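Local coordinates for protein chitinase (Chromobacterium violaceum, PDB 4TXG) that probably hydrolyses the glycosidic bonds of chitin as a family 18 glycoside hydrolase, at residues T688-T693 / G772-T777; A656-F661 / A779-A784. All blocks are in the same frame, centred on the assembly; numbering follows the deposited sequence.

Contact 1. Residues T688-T693 / G772-T777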
loop_
_atom_site.group_PDB
_atom_site.type_symbol
_atom_site.label_atom_id
_atom_site.label_comp_id
_atom_site.label_asym_id
_atom_site.label_seq_id
_atom_site.Cartn_x
_atom_site.Cartn_y
_atom_site.Cartn_z
ATOM N N THR A 688 -0.268 40.881 11.043
ATOM C CA THR A 688 -1.016 40.958 9.795
ATOM C C THR A 688 -0.089 40.555 8.648
ATOM O O THR A 688 1.017 41.071 8.545
ATOM C CB THR A 688 -1.562 42.383 9.543
ATOM O OG1 THR A 688 -2.369 42.796 10.649
ATOM C CG2 THR A 688 -2.393 42.425 8.271
ATOM N N LEU A 689 -0.519 39.627 7.802
ATOM C CA LEU A 689 0.247 39.326 6.599
ATOM C C LEU A 689 -0.164 40.311 5.517
ATOM O O LEU A 689 -1.326 40.333 5.112
ATOM C CB LEU A 689 0.010 37.891 6.132
ATOM C CG LEU A 689 0.156 36.794 7.183
ATOM C CD1 LEU A 689 -0.151 35.430 6.563
ATOM C CD2 LEU A 689 1.549 36.808 7.792
ATOM N N PRO A 690 0.781 41.142 5.056
ATOM C CA PRO A 690 0.455 42.176 4.070
ATOM C C PRO A 690 0.135 41.577 2.710
ATOM O O PRO A 690 0.569 40.462 2.416
ATOM C CB PRO A 690 1.738 43.014 3.984
ATOM C CG PRO A 690 2.588 42.590 5.121
ATOM C CD PRO A 690 2.190 41.199 5.474
ATOM N N GLY A 691 -0.584 42.325 1.880
ATOM C CA GLY A 691 -0.775 41.916 0.500
ATOM C C GLY A 691 0.580 41.700 -0.149
ATOM O O GLY A 691 1.546 42.383 0.187
ATOM N N GLY A 692 0.667 40.733 -1.054
ATOM C CA GLY A 692 1.943 40.403 -1.654
ATOM C C GLY A 692 2.697 39.301 -0.924
ATOM O O GLY A 692 3.682 38.779 -1.448
ATOM N N THR A 693 2.252 38.947 0.282
ATOM C CA THR A 693 2.857 37.833 1.019
ATOM C C THR A 693 2.780 36.560 0.165
ATOM O O THR A 693 1.726 36.255 -0.395
ATOM C CB THR A 693 2.163 37.616 2.393
ATOM O OG1 THR A 693 2.387 38.763 3.229
ATOM C CG2 THR A 693 2.707 36.386 3.089
ATOM N N GLY A 772 6.558 33.746 2.512
ATOM C CA GLY A 772 7.478 34.808 2.156
ATOM C C GLY A 772 6.905 36.129 2.621
ATOM O O GLY A 772 5.940 36.642 2.051
ATOM N N LEU A 773 7.511 36.678 3.664
ATOM C CA LEU A 773 6.936 37.805 4.389
ATOM C C LEU A 773 7.959 38.911 4.582
ATOM O O LEU A 773 8.973 38.704 5.245
ATOM C CB LEU A 773 6.411 37.318 5.741
ATOM C CG LEU A 773 5.960 38.332 6.781
ATOM C CD1 LEU A 773 4.827 39.173 6.237
ATOM C CD2 LEU A 773 5.533 37.602 8.049
ATOM N N ASN A 774 7.689 40.080 4.005
ATOM C CA ASN A 774 8.594 41.231 4.094
ATOM C C ASN A 774 10.067 40.889 3.846
ATOM O O ASN A 774 10.943 41.284 4.613
ATOM C CB ASN A 774 8.450 41.906 5.458
ATOM C CG ASN A 774 7.082 42.516 5.658
ATOM O OD1 ASN A 774 6.529 42.492 6.758
ATOM N ND2 ASN A 774 6.517 43.058 4.584
ATOM N N GLY A 775 10.333 40.140 2.783
ATOM C CA GLY A 775 11.702 39.863 2.379
ATOM C C GLY A 775 12.367 38.645 3.002
ATOM O O GLY A 775 13.491 38.294 2.635
ATOM N N LYS A 776 11.680 37.991 3.932
ATOM C CA LYS A 776 12.236 36.818 4.603
ATOM C C LYS A 776 11.341 35.600 4.378
ATOM O O LYS A 776 10.120 35.732 4.263
ATOM C CB LYS A 776 12.411 37.093 6.103
ATOM C CG LYS A 776 12.925 35.908 6.913
ATOM C CD LYS A 776 14.059 36.313 7.846
ATOM C CE LYS A 776 13.587 37.255 8.947
ATOM N NZ LYS A 776 12.987 36.527 10.101
ATOM N N THR A 777 11.947 34.418 4.309
ATOM C CA THR A 777 11.189 33.201 4.047
ATOM C C THR A 777 11.119 32.329 5.304
ATOM O O THR A 777 12.144 31.977 5.889
ATOM C CB THR A 777 11.801 32.400 2.877
ATOM O OG1 THR A 777 11.776 33.206 1.691
ATOM C CG2 THR A 777 11.006 31.126 2.620
HETATM O O HOH W 1 4.974 40.181 2.639
#
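Leu773 pushes one of its methyls, CD1, against the ring of Pro690, and the fit is tight: CD1 lies 3.4 Å from Pro690 CD, closer than two carbons usually approach. With CG anti to the backbone N (chi1 170°), the leucine crosses both Pro690 and Leu689 at about a right angle, and its other methyl, CD2, meets Leu689 CD2 at 4.1 Å. Thr693 lies side by side with Leu773, pointing the same way, and its CG2 rests on the carbonyl of Gly772, 3.4 Å from Gly772 O. Two turns face each other here at one end of the C-terminal beta region: a type II turn from Pro690 to Thr693 leads into strand 694-700, while a type I' turn from Leu773 to Lys776 closes the hairpin of strands 767-773 and 776-780. Pro690 O grips the first turn from within, accepting the Thr693 N-H and, at 2.6 Å, the hydroxyl of Thr693 OG1, which comes in on a lone pair in the carbonyl plane (C=O...OG1 139°). That fixes the rotation of the threonine. Its OG1 also accepts from a water at 3.0 Å, and the same water takes the N-H of Asn774, tying one turn to the other. Beyond the turns, Gly772 is joined to Glu694 by a backbone hydrogen bond, and Leu773 leans on Leu790 and Leu793 near the C-terminus.

Contact 2. Residues A656-F661 / A779-A784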
loop_
_atom_site.group_PDB
_atom_site.type_symbol
_atom_site.label_atom_id
_atom_site.label_comp_id
_atom_site.label_asym_id
_atom_site.label_seq_id
_atom_site.Cartn_x
_atom_site.Cartn_y
_atom_site.Cartn_z
ATOM N N ALA A 656 10.275 30.129 11.694
ATOM C CA ALA A 656 8.962 29.646 11.303
ATOM C C ALA A 656 7.878 30.659 11.634
ATOM O O ALA A 656 8.110 31.615 12.371
ATOM C CB ALA A 656 8.661 28.315 11.982
ATOM N N ILE A 657 6.696 30.449 11.067
ATOM C CA ILE A 657 5.526 31.256 11.421
ATOM C C ILE A 657 4.339 30.307 11.508
ATOM O O ILE A 657 4.288 29.316 10.779
ATOM C CB ILE A 657 5.275 32.392 10.391
ATOM C CG1 ILE A 657 4.158 33.332 10.870
ATOM C CG2 ILE A 657 4.996 31.817 9.002
ATOM C CD1 ILE A 657 3.972 34.576 10.003
ATOM N N ASP A 658 3.392 30.575 12.404
ATOM C CA ASP A 658 2.255 29.667 12.548
ATOM C C ASP A 658 1.137 30.021 11.576
ATOM O O ASP A 658 0.180 30.709 11.931
ATOM C CB ASP A 658 1.718 29.675 13.977
ATOM C CG ASP A 658 0.918 28.432 14.300
ATOM O OD1 ASP A 658 0.579 27.665 13.365
ATOM O OD2 ASP A 658 0.627 28.221 15.497
ATOM N N VAL A 659 1.295 29.560 10.343
ATOM C CA VAL A 659 0.271 29.687 9.320
ATOM C C VAL A 659 -0.132 28.268 8.942
ATOM O O VAL A 659 0.731 27.409 8.731
ATOM C CB VAL A 659 0.780 30.470 8.093
ATOM C CG1 VAL A 659 -0.250 30.456 6.965
ATOM C CG2 VAL A 659 1.103 31.905 8.506
ATOM N N GLY A 660 -1.434 28.016 8.904
ATOM C CA GLY A 660 -1.940 26.688 8.609
ATOM C C GLY A 660 -2.491 26.588 7.201
ATOM O O GLY A 660 -3.056 27.550 6.679
ATOM N N PHE A 661 -2.326 25.418 6.589
ATOM C CA PHE A 661 -2.809 25.162 5.234
ATOM C C PHE A 661 -3.576 23.851 5.178
ATOM O O PHE A 661 -3.119 22.847 5.726
ATOM C CB PHE A 661 -1.659 25.061 4.229
ATOM C CG PHE A 661 -0.880 26.324 4.036
ATOM C CD1 PHE A 661 0.094 26.703 4.951
ATOM C CD2 PHE A 661 -1.083 27.107 2.911
ATOM C CE1 PHE A 661 0.828 27.857 4.761
ATOM C CE2 PHE A 661 -0.348 28.266 2.719
ATOM C CZ PHE A 661 0.605 28.641 3.648
ATOM N N ALA A 779 9.496 28.863 7.416
ATOM C CA ALA A 779 8.786 27.590 7.400
ATOM C C ALA A 779 7.510 27.780 8.213
ATOM O O ALA A 779 7.303 28.845 8.797
ATOM C CB ALA A 779 9.641 26.477 7.978
ATOM N N ILE A 780 6.632 26.785 8.228
ATOM C CA ILE A 780 5.459 26.894 9.091
ATOM C C ILE A 780 5.627 25.997 10.308
ATOM O O ILE A 780 6.289 24.963 10.254
ATOM C CB ILE A 780 4.137 26.569 8.348
ATOM C CG1 ILE A 780 4.056 25.103 7.922
ATOM C CG2 ILE A 780 3.974 27.478 7.127
ATOM C CD1 ILE A 780 2.673 24.717 7.402
ATOM N N ARG A 781 5.042 26.419 11.422
ATOM C CA ARG A 781 5.205 25.701 12.680
ATOM C C ARG A 781 4.608 24.294 12.630
ATOM O O ARG A 781 5.067 23.406 13.346
ATOM C CB ARG A 781 4.566 26.483 13.833
ATOM C CG ARG A 781 5.188 27.836 14.128
ATOM C CD ARG A 781 5.044 28.154 15.616
ATOM N NE ARG A 781 5.877 27.267 16.420
ATOM C CZ ARG A 781 5.685 27.019 17.712
ATOM N NH1 ARG A 781 4.674 27.590 18.362
ATOM N NH2 ARG A 781 6.504 26.195 18.355
ATOM N N ASP A 782 3.597 24.085 11.788
ATOM C CA ASP A 782 2.994 22.749 11.659
ATOM C C ASP A 782 4.004 21.718 11.162
ATOM O O ASP A 782 3.861 20.521 11.434
ATOM C CB ASP A 782 1.787 22.776 10.718
ATOM C CG ASP A 782 0.557 23.382 11.363
ATOM O OD1 ASP A 782 0.519 23.459 12.608
ATOM O OD2 ASP A 782 -0.369 23.784 10.624
ATOM N N GLU A 783 5.019 22.182 10.433
ATOM C CA GLU A 783 6.044 21.290 9.894
ATOM C C GLU A 783 7.386 21.451 10.581
ATOM O O GLU A 783 8.228 20.555 10.532
ATOM C CB GLU A 783 6.230 21.527 8.394
ATOM C CG GLU A 783 4.994 21.203 7.581
ATOM C CD GLU A 783 5.234 21.321 6.091
ATOM O OE1 GLU A 783 5.741 22.379 5.654
ATOM O OE2 GLU A 783 4.917 20.351 5.367
ATOM N N ALA A 784 7.591 22.606 11.204
ATOM C CA ALA A 784 8.878 22.928 11.807
ATOM C C ALA A 784 8.674 23.501 13.210
ATOM O O ALA A 784 8.944 24.680 13.455
ATOM C CB ALA A 784 9.645 23.918 10.916
HETATM O O HOH W 2 1.850 26.378 11.142
HETATM O O HOH W 3 2.424 29.385 17.513
HETATM O O HOH W 4 -0.814 23.467 7.985
#
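Ile657 is held by two backbone bonds, its N donating to Ala779 O on strand 776-780 at 2.8 Å and its O accepting from Arg781 N just past that strand's end. The two strands run parallel, with 656-657 as the outermost strand of a mixed sheet. An inverse gamma turn centred on Asp658 then carries the chain into strand 659-664, which belongs to a second sheet; this switch between sheets is consistent with a beta-sandwich domain. The two bonds differ in approach: Arg781 N stands well above the carbonyl plane of Ile657, 50° out of it, whereas Ile657 N is tilted less from that of Ala779.

The Arg781 side chain reaches across the turn. Its CB faces Asp658 CA and CG. CG, anti to the carbonyl carbon (chi1 -64°), settles over the peptide link, 3.7 Å from Asp658 N and equally close to Ile657 C. CD comes next, 4.0 Å from Asp658 CB, and beyond it the chain bends at chi3 (69°), which turns NE aside. The guanidinium plane stands almost perpendicular to the Asp658 carboxylate and some distance from it: NH1 is 5.0 Å from Asp658 OD2, and a water in the plane of the guanidinium links the two. NH2 bonds to Pro785 O, while Tyr789 makes a cation-pi contact with the arginine. The salt-bridge partner of Asp658 is instead Arg684, at OD1.

Ile780 gathers CB, CG2 and CD1 round Val659 O and sets CG2 at the edge of the Phe661 ring, 4.0 Å from Phe661 CE1. A water donates to both Asp658 OD1 and Val659 O and receives the N-H of Asp782; another accepts from Phe661 N at 2.8 Å and donates to Asp782 OD2 at 2.7 Å.

Contacts 1 and 2 lie about 14 Å apart, centre to centre. Contact 1 packs on the end of strand 767-773 and the turn before strand 776-780; contact 2 pairs the far end of that strand. Along the chain the first is nested inside the loop closed by the second. Ile657 joins them, its CD1 meeting Leu773 CD2 at 3.9 Å and Leu689 CD2 at 4.0 Å. Leu689 CD1 also packs on Val659 CG2 at 4.2 Å. Both lie on the same side of the chain, their centres about 39 and 29 Å from the centre of the chain. They belong to beta sheets separate from the barrel of parallel strands that is the hallmark of family 18 chitinases.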